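Local coordinates for glutamate--tRNA ligase (Methanothermobacter thermautotrophicus, PDB 3AII), which probably attaches glutamate to tRNA(Glu) and, being non-discriminating, to tRNA(Gln), after first activating the amino acid with ATP, at residues A[225-230]-A[267-272]; A[233-238]-A[252-257]; A[403-408]-A[424-429]; A[436-441]-A[515-520]. All blocks are in the same frame, centred on the assembly; numbering follows the deposited sequence. Where two conformers were deposited one is given.

Interaction 1 of 4, residues A[225-230]-A[267-272]; sequences MFEMKE and RYRVYP
Val270 points its CG2 methyl straight at the ring of Phe226: the carbon stands 3.7 Å from the ring centroid and only 5° off the ring normal, a CH-pi contact over the middle of the face. The two side chains cross at about a right angle. With CG1 anti to its own backbone N, Val270 turns the other methyl to the ring, and the same CG2 also rests against Met225 CB. A methyl is small enough to sit centrally on an aromatic face. Tyr176 and Trp222 meet the Phe226 ring edge-to-face, so the phenyl is embedded in an aromatic cluster between helices 172-184 and 215-224.

Next to Val270, Arg269 reaches along the turn. Its CG takes the crowded position between backbone N and carbonyl carbon (chi1 73°), and a bend at chi3 brings the guanidinium up to the carbonyl oxygens of the turn. Arg269 NH1 donates to Met228 O at 2.9 Å; the oxygen lies near the guanidinium plane, but the donor stands well above the carbonyl plane, and the N-H...O angle is 144°. Phe226 O sits over one face of the group, 3.3 Å from Arg269 NE at an angle too poor for a bond. An alanine in place of Arg269 would probably leave the turn less firmly tied to the start of strand 270-272, since the bond to Met228 O would be lost. Glu227 OE2, 4.3 Å from Arg269 NH2 and well out of its plane, adds only a charge attraction, so one directional bond, helped by that attraction, holds the cation against main-chain oxygens.

Interaction 2 of 4, residues A[233-238]-A[252-257]; sequences AVVRVK and VSMRIV
Strands 234-237 and 252-256 run antiparallel, 164° between their directions, with a classic beta bulge in which Ser253 and Met254 both face Val235. Val235 O accepts from Ser253 N at 2.8 Å and, weakly, from Met254 N at 3.5 Å, while Val235 N donates to Met254 O along a lone pair at 3.0 Å. Val235 and Met254 run alongside each other off the same face of the sheet; Val235 CG2 comes 3.7 Å from Met254 CB, and a bend at chi2 carries the flexible methionine away to helix 172-184. Ser253 OG lies 3.2 Å from Val235 CG1, a small side chain fitting the crowded bulge.

On the face of Arg236 and Val252, the extended arginine brings its guanidinium over the valine: Val252 CG2 lies 3.5 Å from Arg236 NH1, above the plane and toward its rim. Asp250 O accepts a hydrogen bond from Arg236 NH1, and Phe198 makes a cation-pi contact with the group. The other methyl, Val252 CG1, packs 3.8 Å from Val234 CB. Where the strands part, a water donates to Ala233 O and accepts from Ile256 N. The pair forms the middle of a four-stranded antiparallel sheet in the catalytic domain, whose edge strand 188-191 carries Cys191 of the zinc site.

Interaction 3 of 4, residues A[403-408]-A[424-429]; sequences RYFFAA and VERPLH
Two guanidinium groups lie flat on one another: that of Arg403 stacks on that of Arg426 with centres 4.0 Å apart and planes at 21°. Arg426 NE lies over one face of Arg403, while Pro427 O meets the edge of Arg403, where Arg403 NH2 donates at 2.9 Å in both the guanidinium and the carbonyl plane, on a lone pair, at 163°; NE adds a weak bond to the same oxygen. The Phe405 ring is turned only 20° from the Arg426 plane, and its CZ approaches Arg426 CD at 3.6 Å.

The stack brings like charges together, Arg403 NH1 to Arg426 NH1 at 3.3 Å. Acidic partners of Arg426, Asp462 and Glu532, form salt bridges that probably offset the repulsion, and arginine suits both places because its flat cation can stack while its rim donates. Here the start of strand 402-408, in the beta-rich anticodon-binding region of the archaeal-type GluRS and GlnRS family, meets the end of the hairpin strand 422-427.

The main chain joins in through Arg403 N, which donates to Leu428 O at 2.8 Å. Beyond that bond, the branched Leu428 fits its CD2 methyl against Tyr404, 3.7 Å from Tyr404 CZ, close to the hydroxyl that is hydrogen-bonded to Glu522.

Interaction 4 of 4, residues A[436-441]-A[515-520]; sequences GNRVLE and VIEADA
Glu517 holds CG in the crowded position between backbone N and carbonyl carbon (chi1 73°) and extends beyond it, while Arg438, with CG anti to its carbonyl carbon, bends at chi2 and chi3; together these torsions bring the carboxylate to the edge of the guanidinium. The result is a side-on, two-nitrogen salt bridge within the beta-rich anticodon-binding region, joining the hairpin strand 437-442 to the turn after strand 511-516. Arg438 NE donates to Glu517 OE1 at 3.0 Å and 163°, almost in the guanidinium plane but from above the carboxylate plane. Arg438 NH1 donates to Glu517 OE2 at 2.9 Å, using the syn lone pair of that oxygen. Because the two planes are 45° apart, the pair is twisted rather than coplanar.

The other nitrogen, NH2, is occupied by Glu532 and Pro427 O, and Phe405 makes a cation-pi contact with the group. Arginine suits this buried place because its fan of N-H groups can serve several acceptors in different directions. Glu517 OE2 also accepts from Phe405 N, so this carboxylate oxygen is gripped by a charged donor and a main-chain N-H; both would probably favour its ionised form. A leucine in place of Arg438 would lose these bonds and would probably leave the buried Glu517 carboxylate without its main counter-charge.

Asp519, in the 3-10 turn, brings a second acid near the arginine stem: OD2 is 3.5 Å from Arg438 CB, yet lies too far from NE to bond. Two residues along the strand, Leu440 turns its CD2 methyl to the carboxylate, 3.4 Å from Glu517 OE1.

The four contacts fall into two pairs on opposite sides of the chain's centre. Interactions 1 and 2, with centres 10 Å apart, lie in the catalytic domain and both reach its four-stranded antiparallel sheet, interaction 1 through strand 270-272; interaction 2 is nested within the loop that interaction 1 closes, and the neighbouring strands 252-256 and 270-272 are joined through Tyr271 N and Arg255 O. Interactions 3 and 4, with centres 6 Å apart, follow later in the anticodon-binding region. They share the hairpin 422-427/437-442 and the neighbouring strands 402-408 and 511-516. About 64 to 67 Å separates the centres of the two pairs, consistent with an elongated synthetase that probably contacts its tRNA at both acceptor end and anticodon.

Interaction 1 of 4, residues A[225-230]-A[267-272]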
# COMPACT_ATOMS: atom_id res chain seq x y z
N MET A 225 25.43 -23.62 -19.12
CA MET A 225 24.06 -23.18 -18.85
C MET A 225 23.66 -21.97 -19.67
O MET A 225 22.50 -21.77 -19.96
CB MET A 225 23.86 -22.89 -17.35
CG MET A 225 23.80 -24.15 -16.50
SD MET A 225 23.57 -23.82 -14.73
CE MET A 225 21.97 -23.01 -14.72
N PHE A 226 24.65 -21.18 -20.07
CA PHE A 226 24.39 -19.94 -20.77
C PHE A 226 23.90 -20.16 -22.20
O PHE A 226 23.45 -19.21 -22.85
CB PHE A 226 25.63 -19.05 -20.72
CG PHE A 226 25.83 -18.43 -19.37
CD1 PHE A 226 26.33 -19.18 -18.32
CD2 PHE A 226 25.47 -17.11 -19.14
CE1 PHE A 226 26.49 -18.61 -17.06
CE2 PHE A 226 25.63 -16.54 -17.90
CZ PHE A 226 26.14 -17.30 -16.85
N GLU A 227 23.97 -21.41 -22.68
CA GLU A 227 23.46 -21.75 -24.00
C GLU A 227 22.46 -22.89 -23.95
O GLU A 227 22.16 -23.52 -24.97
CB GLU A 227 24.61 -22.11 -24.94
CG GLU A 227 25.59 -20.97 -25.17
CD GLU A 227 24.97 -19.81 -25.92
OE1 GLU A 227 25.41 -18.66 -25.71
OE2 GLU A 227 24.04 -20.04 -26.71
N MET A 228 21.95 -23.18 -22.76
CA MET A 228 20.99 -24.27 -22.60
C MET A 228 19.56 -23.74 -22.55
O MET A 228 19.34 -22.54 -22.41
CB MET A 228 21.31 -25.10 -21.37
CG MET A 228 22.65 -25.83 -21.52
SD MET A 228 23.11 -26.75 -20.05
CE MET A 228 21.85 -28.02 -20.07
N LYS A 229 18.60 -24.64 -22.66
CA LYS A 229 17.21 -24.23 -22.69
C LYS A 229 16.61 -24.03 -21.30
O LYS A 229 17.10 -24.57 -20.32
CB LYS A 229 16.39 -25.23 -23.51
CG LYS A 229 16.83 -25.29 -24.97
CD LYS A 229 16.10 -26.38 -25.73
CE LYS A 229 14.63 -26.04 -25.89
NZ LYS A 229 13.87 -27.18 -26.49
N GLU A 230 15.55 -23.24 -21.24
CA GLU A 230 14.85 -22.99 -19.99
C GLU A 230 14.50 -24.29 -19.29
O GLU A 230 14.01 -25.24 -19.91
CB GLU A 230 13.58 -22.16 -20.26
CG GLU A 230 12.72 -21.94 -19.03
CD GLU A 230 11.83 -20.71 -19.14
OE1 GLU A 230 11.87 -20.02 -20.18
OE2 GLU A 230 11.11 -20.41 -18.18
N ARG A 267 19.64 -9.95 -22.95
CA ARG A 267 21.05 -10.10 -22.60
C ARG A 267 21.34 -11.35 -21.77
O ARG A 267 22.37 -11.99 -21.95
CB ARG A 267 21.53 -8.87 -21.84
CG ARG A 267 22.02 -7.75 -22.73
CD ARG A 267 23.48 -7.46 -22.44
NE ARG A 267 23.65 -6.62 -21.26
CZ ARG A 267 24.83 -6.24 -20.78
NH1 ARG A 267 24.88 -5.46 -19.71
NH2 ARG A 267 25.95 -6.63 -21.36
N TYR A 268 20.42 -11.69 -20.87
CA TYR A 268 20.68 -12.76 -19.92
C TYR A 268 19.62 -13.84 -20.01
O TYR A 268 18.45 -13.56 -20.24
CB TYR A 268 20.67 -12.21 -18.49
CG TYR A 268 21.63 -11.07 -18.27
CD1 TYR A 268 21.18 -9.76 -18.15
CD2 TYR A 268 22.98 -11.31 -18.20
CE1 TYR A 268 22.06 -8.71 -17.94
CE2 TYR A 268 23.88 -10.26 -17.99
CZ TYR A 268 23.41 -8.97 -17.87
OH TYR A 268 24.31 -7.95 -17.67
N ARG A 269 20.04 -15.08 -19.80
CA ARG A 269 19.08 -16.17 -19.65
C ARG A 269 19.32 -16.93 -18.35
O ARG A 269 18.52 -17.78 -17.98
CB ARG A 269 19.16 -17.13 -20.83
CG ARG A 269 20.40 -18.01 -20.82
CD ARG A 269 20.32 -19.06 -21.93
NE ARG A 269 20.31 -18.45 -23.26
CZ ARG A 269 20.22 -19.15 -24.38
NH1 ARG A 269 20.13 -20.47 -24.34
NH2 ARG A 269 20.22 -18.53 -25.56
N VAL A 270 20.41 -16.65 -17.66
CA VAL A 270 20.66 -17.36 -16.41
C VAL A 270 20.39 -16.40 -15.26
O VAL A 270 21.03 -15.35 -15.17
CB VAL A 270 22.11 -17.90 -16.32
CG1 VAL A 270 22.30 -18.67 -15.02
CG2 VAL A 270 22.43 -18.82 -17.52
N TYR A 271 19.42 -16.75 -14.41
CA TYR A 271 18.92 -15.83 -13.37
C TYR A 271 19.04 -16.43 -11.97
O TYR A 271 18.83 -17.63 -11.78
CB TYR A 271 17.44 -15.52 -13.62
CG TYR A 271 17.24 -14.52 -14.73
CD1 TYR A 271 17.14 -14.92 -16.06
CD2 TYR A 271 17.18 -13.16 -14.44
CE1 TYR A 271 16.95 -13.99 -17.06
CE2 TYR A 271 16.99 -12.24 -15.43
CZ TYR A 271 16.89 -12.65 -16.74
OH TYR A 271 16.69 -11.69 -17.70
N PRO A 272 19.36 -15.58 -10.98
CA PRO A 272 19.44 -16.07 -9.61
C PRO A 272 18.05 -16.23 -9.00
O PRO A 272 17.10 -15.50 -9.34
CB PRO A 272 20.19 -14.95 -8.88
CG PRO A 272 19.77 -13.72 -9.62
CD PRO A 272 19.74 -14.16 -11.08

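Interaction 2 of 4, residues A[233-238]-A[252-257]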
# COMPACT_ATOMS: atom_id res chain seq x y z
N ALA A 233 18.72 -27.20 -16.63
CA ALA A 233 19.78 -27.39 -15.65
C ALA A 233 19.64 -26.29 -14.61
O ALA A 233 19.16 -25.21 -14.91
CB ALA A 233 21.15 -27.32 -16.32
N VAL A 234 20.06 -26.58 -13.38
CA VAL A 234 20.04 -25.59 -12.31
C VAL A 234 21.35 -25.65 -11.53
O VAL A 234 22.07 -26.66 -11.58
CB VAL A 234 18.86 -25.80 -11.35
CG1 VAL A 234 17.55 -25.49 -12.06
CG2 VAL A 234 18.87 -27.23 -10.81
N VAL A 235 21.70 -24.57 -10.86
CA VAL A 235 22.72 -24.63 -9.82
C VAL A 235 22.03 -24.86 -8.48
O VAL A 235 21.04 -24.19 -8.16
CB VAL A 235 23.55 -23.32 -9.75
CG1 VAL A 235 24.61 -23.41 -8.65
CG2 VAL A 235 24.22 -23.03 -11.08
N ARG A 236 22.54 -25.83 -7.72
CA ARG A 236 22.03 -26.15 -6.39
C ARG A 236 23.08 -25.87 -5.33
O ARG A 236 24.25 -26.17 -5.52
CB ARG A 236 21.61 -27.62 -6.32
CG ARG A 236 20.41 -27.92 -7.20
CD ARG A 236 20.01 -29.39 -7.10
NE ARG A 236 18.78 -29.63 -7.87
CZ ARG A 236 17.56 -29.30 -7.45
NH1 ARG A 236 17.38 -28.75 -6.26
NH2 ARG A 236 16.51 -29.54 -8.22
N VAL A 237 22.65 -25.27 -4.22
CA VAL A 237 23.55 -25.03 -3.11
C VAL A 237 23.66 -26.32 -2.32
O VAL A 237 22.65 -26.95 -2.03
CB VAL A 237 22.99 -23.93 -2.21
CG1 VAL A 237 23.91 -23.70 -1.01
CG2 VAL A 237 22.81 -22.64 -3.01
N LYS A 238 24.87 -26.73 -1.96
CA LYS A 238 25.00 -27.93 -1.15
C LYS A 238 24.61 -27.59 0.28
O LYS A 238 25.23 -26.74 0.90
CB LYS A 238 26.43 -28.48 -1.20
CG LYS A 238 26.86 -28.96 -2.59
CD LYS A 238 28.25 -29.61 -2.57
CE LYS A 238 28.65 -30.01 -3.99
NZ LYS A 238 29.95 -30.79 -4.06
N VAL A 252 17.80 -24.54 -5.04
CA VAL A 252 18.25 -23.97 -6.31
C VAL A 252 18.64 -22.49 -6.21
O VAL A 252 17.85 -21.65 -5.77
CB VAL A 252 17.15 -24.11 -7.38
CG1 VAL A 252 17.54 -23.40 -8.66
CG2 VAL A 252 16.88 -25.58 -7.66
N SER A 253 19.86 -22.18 -6.64
CA SER A 253 20.36 -20.81 -6.62
C SER A 253 20.32 -20.12 -7.97
O SER A 253 20.28 -18.89 -8.03
CB SER A 253 21.78 -20.75 -6.06
OG SER A 253 22.69 -21.50 -6.87
N MET A 254 20.38 -20.89 -9.06
CA MET A 254 20.37 -20.31 -10.42
C MET A 254 19.53 -21.16 -11.35
O MET A 254 19.62 -22.39 -11.30
CB MET A 254 21.78 -20.29 -11.03
CG MET A 254 22.76 -19.30 -10.48
SD MET A 254 22.30 -17.63 -11.05
CE MET A 254 23.66 -16.64 -10.43
N ARG A 255 18.75 -20.51 -12.21
CA ARG A 255 17.94 -21.21 -13.20
C ARG A 255 18.07 -20.55 -14.56
O ARG A 255 18.57 -19.43 -14.67
CB ARG A 255 16.47 -21.22 -12.78
CG ARG A 255 15.89 -19.83 -12.61
CD ARG A 255 14.42 -19.85 -12.27
NE ARG A 255 13.87 -18.49 -12.28
CZ ARG A 255 12.62 -18.20 -11.94
NH1 ARG A 255 12.20 -16.94 -11.97
NH2 ARG A 255 11.79 -19.16 -11.56
N ILE A 256 17.62 -21.25 -15.59
CA ILE A 256 17.65 -20.72 -16.94
C ILE A 256 16.24 -20.28 -17.31
O ILE A 256 15.30 -21.05 -17.15
CB ILE A 256 18.13 -21.80 -17.94
CG1 ILE A 256 19.53 -22.30 -17.57
CG2 ILE A 256 18.11 -21.23 -19.36
CD1 ILE A 256 19.95 -23.59 -18.29
N VAL A 257 16.09 -19.04 -17.78
CA VAL A 257 14.79 -18.50 -18.17
C VAL A 257 14.95 -17.82 -19.51
O VAL A 257 15.79 -16.92 -19.66
CB VAL A 257 14.29 -17.45 -17.16
CG1 VAL A 257 12.89 -16.92 -17.57
CG2 VAL A 257 14.28 -18.01 -15.75
O HOH W 1 16.68 -23.97 -15.43

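Interaction 3 of 4, residues A[403-408]-A[424-429]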
# COMPACT_ATOMS: atom_id res chain seq x y z
N ARG A 403 -15.42 21.95 6.63
CA ARG A 403 -16.73 21.31 6.63
C ARG A 403 -17.69 21.89 5.60
O ARG A 403 -17.83 23.11 5.49
CB ARG A 403 -17.38 21.43 8.01
CG ARG A 403 -16.63 20.70 9.13
CD ARG A 403 -17.44 20.76 10.42
NE ARG A 403 -17.94 22.10 10.70
CZ ARG A 403 -18.74 22.39 11.73
NH1 ARG A 403 -19.11 21.42 12.55
NH2 ARG A 403 -19.17 23.63 11.93
N TYR A 404 -18.36 21.01 4.86
CA TYR A 404 -19.40 21.42 3.91
C TYR A 404 -20.59 20.46 3.98
O TYR A 404 -20.44 19.30 4.38
CB TYR A 404 -18.84 21.42 2.49
CG TYR A 404 -17.65 22.34 2.31
CD1 TYR A 404 -17.83 23.68 2.00
CD2 TYR A 404 -16.36 21.87 2.53
CE1 TYR A 404 -16.74 24.53 1.86
CE2 TYR A 404 -15.27 22.72 2.40
CZ TYR A 404 -15.47 24.04 2.06
OH TYR A 404 -14.37 24.87 1.95
N PHE A 405 -21.76 20.95 3.54
CA PHE A 405 -22.95 20.10 3.39
C PHE A 405 -23.04 19.57 1.96
O PHE A 405 -23.20 20.35 1.02
CB PHE A 405 -24.23 20.90 3.68
CG PHE A 405 -24.45 21.24 5.14
CD1 PHE A 405 -23.88 20.46 6.15
CD2 PHE A 405 -25.25 22.31 5.50
CE1 PHE A 405 -24.09 20.78 7.50
CE2 PHE A 405 -25.47 22.63 6.84
CZ PHE A 405 -24.90 21.86 7.83
N PHE A 406 -22.94 18.25 1.81
CA PHE A 406 -23.17 17.56 0.55
C PHE A 406 -24.39 16.67 0.76
O PHE A 406 -24.38 15.80 1.62
CB PHE A 406 -21.95 16.71 0.17
CG PHE A 406 -22.21 15.69 -0.93
CD1 PHE A 406 -22.38 16.09 -2.24
CD2 PHE A 406 -22.25 14.33 -0.63
CE1 PHE A 406 -22.61 15.16 -3.26
CE2 PHE A 406 -22.47 13.38 -1.64
CZ PHE A 406 -22.65 13.80 -2.94
N ALA A 407 -25.43 16.91 -0.03
CA ALA A 407 -26.65 16.10 0.05
C ALA A 407 -26.63 15.06 -1.07
O ALA A 407 -26.86 15.40 -2.23
CB ALA A 407 -27.88 17.00 -0.07
N ALA A 408 -26.34 13.81 -0.70
CA ALA A 408 -26.36 12.69 -1.64
C ALA A 408 -27.80 12.38 -2.06
O ALA A 408 -28.70 12.46 -1.23
CB ALA A 408 -25.76 11.48 -0.98
N VAL A 424 -28.12 31.81 7.63
CA VAL A 424 -27.52 30.86 8.54
C VAL A 424 -25.99 31.00 8.49
O VAL A 424 -25.43 31.06 7.40
CB VAL A 424 -27.90 29.43 8.13
CG1 VAL A 424 -27.25 28.42 9.06
CG2 VAL A 424 -29.43 29.26 8.13
N GLU A 425 -25.32 31.05 9.64
CA GLU A 425 -23.86 30.93 9.67
C GLU A 425 -23.41 29.67 10.38
O GLU A 425 -23.91 29.33 11.46
CB GLU A 425 -23.16 32.13 10.34
CG GLU A 425 -23.23 33.43 9.56
CD GLU A 425 -22.11 34.43 9.90
OE1 GLU A 425 -21.22 34.13 10.73
OE2 GLU A 425 -22.11 35.53 9.32
N ARG A 426 -22.43 28.99 9.79
CA ARG A 426 -21.88 27.78 10.38
C ARG A 426 -20.37 27.74 10.13
O ARG A 426 -19.93 27.92 8.99
CB ARG A 426 -22.58 26.55 9.81
CG ARG A 426 -22.03 25.22 10.35
CD ARG A 426 -22.99 24.06 9.99
NE ARG A 426 -22.55 22.79 10.55
CZ ARG A 426 -22.79 22.38 11.79
NH1 ARG A 426 -22.34 21.19 12.20
NH2 ARG A 426 -23.46 23.15 12.64
N PRO A 427 -19.57 27.52 11.18
CA PRO A 427 -18.12 27.49 10.96
C PRO A 427 -17.65 26.47 9.93
O PRO A 427 -18.13 25.33 9.84
CB PRO A 427 -17.56 27.09 12.33
CG PRO A 427 -18.60 27.61 13.29
CD PRO A 427 -19.91 27.37 12.60
N LEU A 428 -16.67 26.89 9.14
CA LEU A 428 -15.94 25.94 8.32
C LEU A 428 -15.20 24.91 9.17
O LEU A 428 -15.06 23.77 8.78
CB LEU A 428 -14.99 26.68 7.38
CG LEU A 428 -15.77 27.26 6.19
CD1 LEU A 428 -15.10 28.55 5.69
CD2 LEU A 428 -15.82 26.23 5.05
N HIS A 429 -14.72 25.33 10.34
CA HIS A 429 -14.17 24.38 11.30
C HIS A 429 -14.23 24.98 12.70
O HIS A 429 -13.65 26.04 12.92
CB HIS A 429 -12.73 24.00 10.96
CG HIS A 429 -12.28 22.77 11.68
ND1 HIS A 429 -12.10 22.75 13.05
CD2 HIS A 429 -12.04 21.52 11.25
CE1 HIS A 429 -11.73 21.54 13.42
NE2 HIS A 429 -11.69 20.77 12.34

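Interaction 4 of 4, residues A[436-441]-A[515-520]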
# COMPACT_ATOMS: atom_id res chain seq x y z
N GLY A 436 -13.19 31.24 9.25
CA GLY A 436 -14.50 31.86 9.22
C GLY A 436 -15.69 30.94 9.06
O GLY A 436 -15.59 29.72 9.23
N ASN A 437 -16.83 31.55 8.74
CA ASN A 437 -18.10 30.82 8.71
C ASN A 437 -18.68 30.77 7.30
O ASN A 437 -18.63 31.76 6.58
CB ASN A 437 -19.12 31.48 9.61
CG ASN A 437 -18.76 31.39 11.08
OD1 ASN A 437 -17.95 30.56 11.47
ND2 ASN A 437 -19.37 32.25 11.90
N ARG A 438 -19.25 29.62 6.93
CA ARG A 438 -20.12 29.59 5.76
C ARG A 438 -21.41 30.35 6.06
O ARG A 438 -21.88 30.37 7.19
CB ARG A 438 -20.48 28.15 5.37
CG ARG A 438 -19.31 27.23 5.13
CD ARG A 438 -19.29 26.07 6.13
NE ARG A 438 -20.40 25.15 5.88
CZ ARG A 438 -20.70 24.13 6.68
NH1 ARG A 438 -21.70 23.31 6.37
NH2 ARG A 438 -20.01 23.95 7.80
N VAL A 439 -21.97 30.98 5.03
CA VAL A 439 -23.25 31.67 5.15
C VAL A 439 -24.17 31.03 4.16
O VAL A 439 -23.91 31.02 2.95
CB VAL A 439 -23.12 33.17 4.85
CG1 VAL A 439 -24.46 33.87 5.03
CG2 VAL A 439 -22.06 33.77 5.76
N LEU A 440 -25.24 30.46 4.68
CA LEU A 440 -26.23 29.77 3.86
C LEU A 440 -27.53 30.54 3.92
O LEU A 440 -28.03 30.84 5.00
CB LEU A 440 -26.47 28.37 4.41
CG LEU A 440 -25.24 27.45 4.43
CD1 LEU A 440 -25.60 26.05 4.87
CD2 LEU A 440 -24.63 27.42 3.05
N GLU A 441 -28.06 30.87 2.75
CA GLU A 441 -29.26 31.67 2.67
C GLU A 441 -30.47 30.78 2.38
O GLU A 441 -30.66 30.30 1.26
CB GLU A 441 -29.12 32.73 1.58
CG GLU A 441 -27.92 33.66 1.75
CD GLU A 441 -28.16 34.79 2.73
OE1 GLU A 441 -29.24 34.82 3.38
OE2 GLU A 441 -27.26 35.66 2.84
N VAL A 515 -25.69 17.27 -4.47
CA VAL A 515 -25.38 18.68 -4.54
C VAL A 515 -24.62 19.10 -3.30
O VAL A 515 -24.75 18.49 -2.24
CB VAL A 515 -26.63 19.57 -4.73
CG1 VAL A 515 -27.26 19.32 -6.11
CG2 VAL A 515 -27.65 19.31 -3.61
N ILE A 516 -23.82 20.15 -3.44
CA ILE A 516 -23.00 20.63 -2.33
C ILE A 516 -23.19 22.15 -2.22
O ILE A 516 -23.54 22.82 -3.18
CB ILE A 516 -21.50 20.22 -2.55
CG1 ILE A 516 -20.66 20.46 -1.28
CG2 ILE A 516 -20.91 20.93 -3.79
CD1 ILE A 516 -19.29 19.76 -1.30
N GLU A 517 -22.98 22.68 -1.03
CA GLU A 517 -23.18 24.11 -0.83
C GLU A 517 -22.17 24.96 -1.62
O GLU A 517 -21.07 24.51 -1.95
CB GLU A 517 -23.15 24.44 0.66
CG GLU A 517 -21.77 24.38 1.27
CD GLU A 517 -21.82 24.63 2.76
OE1 GLU A 517 -21.62 25.79 3.18
OE2 GLU A 517 -22.07 23.67 3.50
N ALA A 518 -22.59 26.20 -1.92
CA ALA A 518 -21.83 27.12 -2.77
C ALA A 518 -20.37 27.30 -2.40
O ALA A 518 -19.51 27.38 -3.28
CB ALA A 518 -22.53 28.49 -2.81
N ASP A 519 -20.06 27.35 -1.11
CA ASP A 519 -18.68 27.58 -0.68
C ASP A 519 -17.67 26.50 -1.10
O ASP A 519 -16.47 26.76 -1.16
CB ASP A 519 -18.61 27.80 0.83
CG ASP A 519 -18.93 29.22 1.22
OD1 ASP A 519 -18.59 30.15 0.44
OD2 ASP A 519 -19.52 29.41 2.30
N ALA A 520 -18.15 25.30 -1.36
CA ALA A 520 -17.30 24.22 -1.81
C ALA A 520 -16.52 24.62 -3.07
O ALA A 520 -15.46 24.10 -3.33
CB ALA A 520 -18.13 22.96 -2.06